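Long-range contact in LPXTG cell wall surface protein (Streptococcus gordonii, PDB 4IGB), which is a peptidoglycan-anchored surface protein of the streptococcal cell wall and probably acts as an adhesin, its N-terminal region carrying the N1 and N2 domains: residues L9-N14 against N216-N221. Sequence-based numbering, arbitrary orientation.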
loop_
_atom_site.group_PDB
_atom_site.type_symbol
_atom_site.label_atom_id
_atom_site.label_comp_id
_atom_site.label_asym_id
_atom_site.label_seq_id
_atom_site.Cartn_x
_atom_site.Cartn_y
_atom_site.Cartn_z
ATOM N N LEU A 9 15.945 3.930 5.557
ATOM C CA LEU A 9 15.206 3.773 4.321
ATOM C C LEU A 9 16.032 2.897 3.390
ATOM O O LEU A 9 17.245 3.050 3.280
ATOM C CB LEU A 9 14.955 5.136 3.675
ATOM C CG LEU A 9 14.624 5.061 2.184
ATOM C CD1 LEU A 9 13.175 4.627 1.983
ATOM C CD2 LEU A 9 14.887 6.376 1.513
ATOM N N GLU A 10 15.374 1.965 2.731
ATOM C CA GLU A 10 16.043 1.069 1.807
ATOM C C GLU A 10 15.598 1.402 0.385
ATOM O O GLU A 10 14.415 1.274 0.038
ATOM C CB GLU A 10 15.643 -0.353 2.169
ATOM C CG GLU A 10 16.349 -1.475 1.431
ATOM C CD GLU A 10 15.867 -2.828 1.921
ATOM O OE1 GLU A 10 15.641 -3.723 1.084
ATOM O OE2 GLU A 10 15.696 -2.988 3.152
ATOM N N GLU A 11 16.531 1.862 -0.438
ATOM C CA GLU A 11 16.238 2.084 -1.852
ATOM C C GLU A 11 16.948 1.068 -2.740
ATOM O O GLU A 11 18.169 0.832 -2.631
ATOM C CB GLU A 11 16.584 3.514 -2.282
ATOM C CG GLU A 11 15.747 4.579 -1.558
ATOM C CD GLU A 11 16.206 5.981 -1.867
ATOM O OE1 GLU A 11 17.424 6.214 -1.880
ATOM O OE2 GLU A 11 15.348 6.848 -2.089
ATOM N N ILE A 12 16.171 0.475 -3.629
ATOM C CA ILE A 12 16.679 -0.591 -4.472
ATOM C C ILE A 12 16.451 -0.260 -5.938
ATOM O O ILE A 12 15.385 0.234 -6.323
ATOM C CB ILE A 12 16.027 -1.926 -4.118
ATOM C CG1 ILE A 12 16.359 -2.289 -2.657
ATOM C CG2 ILE A 12 16.472 -3.037 -5.084
ATOM C CD1 ILE A 12 15.628 -3.509 -2.150
ATOM N N LYS A 13 17.483 -0.489 -6.743
ATOM C CA LYS A 13 17.309 -0.494 -8.178
ATOM C C LYS A 13 17.934 -1.755 -8.746
ATOM O O LYS A 13 19.142 -1.946 -8.658
ATOM C CB LYS A 13 17.915 0.754 -8.819
ATOM C CG LYS A 13 17.817 0.704 -10.332
ATOM C CD LYS A 13 17.720 2.077 -10.947
ATOM C CE LYS A 13 18.980 2.873 -10.748
ATOM N NZ LYS A 13 19.264 3.687 -11.978
ATOM N N ASN A 14 17.099 -2.617 -9.316
ATOM C CA ASN A 14 17.521 -3.941 -9.763
ATOM C C ASN A 14 16.672 -4.414 -10.953
ATOM O O ASN A 14 15.907 -3.630 -11.528
ATOM C CB ASN A 14 17.464 -4.957 -8.604
ATOM C CG ASN A 14 16.045 -5.249 -8.155
ATOM O OD1 ASN A 14 15.095 -4.922 -8.846
ATOM N ND2 ASN A 14 15.897 -5.864 -6.989
ATOM N N ASN A 216 9.385 2.709 3.913
ATOM C CA ASN A 216 10.277 1.645 4.362
ATOM C C ASN A 216 11.215 1.181 3.242
ATOM O O ASN A 216 12.422 1.011 3.451
ATOM C CB ASN A 216 9.448 0.471 4.869
ATOM C CG ASN A 216 10.311 -0.658 5.409
ATOM O OD1 ASN A 216 10.635 -1.612 4.699
ATOM N ND2 ASN A 216 10.693 -0.545 6.658
ATOM N N LEU A 217 10.651 1.008 2.047
ATOM C CA LEU A 217 11.388 0.471 0.893
ATOM C C LEU A 217 10.892 1.104 -0.405
ATOM O O LEU A 217 9.672 1.224 -0.637
ATOM C CB LEU A 217 11.214 -1.052 0.834
ATOM C CG LEU A 217 12.066 -1.924 -0.107
ATOM C CD1 LEU A 217 12.044 -3.371 0.382
ATOM C CD2 LEU A 217 11.600 -1.858 -1.538
ATOM N N ARG A 218 11.832 1.509 -1.247
ATOM C CA ARG A 218 11.508 2.057 -2.563
ATOM C C ARG A 218 12.216 1.259 -3.677
ATOM O O ARG A 218 13.458 1.181 -3.733
ATOM C CB ARG A 218 11.880 3.541 -2.644
ATOM C CG ARG A 218 11.495 4.216 -3.973
ATOM C CD ARG A 218 12.704 4.863 -4.638
ATOM N NE ARG A 218 13.704 3.869 -5.042
ATOM C CZ ARG A 218 14.797 4.163 -5.741
ATOM N NH1 ARG A 218 15.647 3.206 -6.076
ATOM N NH2 ARG A 218 15.036 5.416 -6.112
ATOM N N LEU A 219 11.414 0.666 -4.553
ATOM C CA LEU A 219 11.932 -0.198 -5.592
ATOM C C LEU A 219 11.851 0.459 -6.970
ATOM O O LEU A 219 10.773 0.888 -7.400
ATOM C CB LEU A 219 11.159 -1.520 -5.627
ATOM C CG LEU A 219 11.537 -2.448 -6.795
ATOM C CD1 LEU A 219 12.996 -2.870 -6.710
ATOM C CD2 LEU A 219 10.598 -3.668 -6.878
ATOM N N MET A 220 12.992 0.522 -7.649
ATOM C CA MET A 220 13.028 0.843 -9.075
ATOM C C MET A 220 13.579 -0.321 -9.896
ATOM O O MET A 220 14.434 -1.082 -9.439
ATOM C CB MET A 220 13.924 2.055 -9.339
ATOM C CG MET A 220 13.257 3.412 -9.140
ATOM S SD MET A 220 14.451 4.741 -9.408
ATOM C CE MET A 220 13.410 6.168 -9.091
ATOM N N ASN A 221 13.109 -0.423 -11.131
ATOM C CA ASN A 221 13.734 -1.304 -12.102
ATOM C C ASN A 221 14.970 -0.610 -12.671
ATOM O O ASN A 221 15.034 0.620 -12.709
ATOM C CB ASN A 221 12.724 -1.652 -13.197
ATOM C CG ASN A 221 13.321 -2.508 -14.297
ATOM O OD1 ASN A 221 13.811 -1.992 -15.286
ATOM N ND2 ASN A 221 13.299 -3.823 -14.112
HETATM O O HOH W 1 13.136 -2.901 4.959
#
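Strands 10-14 and 217-221 pair in parallel, their axes 15° apart, with Glu-10 beside Leu-217 and Ile-12 beside Leu-219, joined by a ladder of backbone hydrogen bonds from Glu-10 N to Asn-216 O through to Asn-14 N to Met-220 O. Strand 10-14 thereby forms one border of a small mixed sheet in the N-terminal domain, while 215-221 pairs on its other edge, antiparallel, with strand 256-259, where Asn-216 and Leu-217 form a classic beta bulge opposite Arg-258. On the face of Glu-11 and Lys-13, the Arg-218 chain bends at chi2 (-124°) and chi3, which carries its guanidinium across and forward toward Ile-12. Glu-11 CB lies over one face, toward the rim, 3.9 Å from Arg-218 CZ, and Met-220 CG sits over the centre of the opposite face. Glu-11 OE2 lies well out of the guanidinium plane, too far for a salt bridge; Tyr-211 OH bonds it, and Gln-228 bonds both it and Arg-218 NH2. The other face is more apolar: Ile-12 CG2 meets Leu-219 CD1 at 3.8 Å, and Asn-14 OD1, bonded to Thr-16 N, comes within 3.6 Å of the same methyl. Near Asn-216, a water links Glu-10 OE2 to Asn-216 OD1; these oxygens also bond Ser-326 and Arg-258, respectively. Ile-12 O takes two donors: Met-220 N at 2.8 Å, nearly straight, and Arg-218 NH1 at 3.0 Å, from above the carbonyl plane.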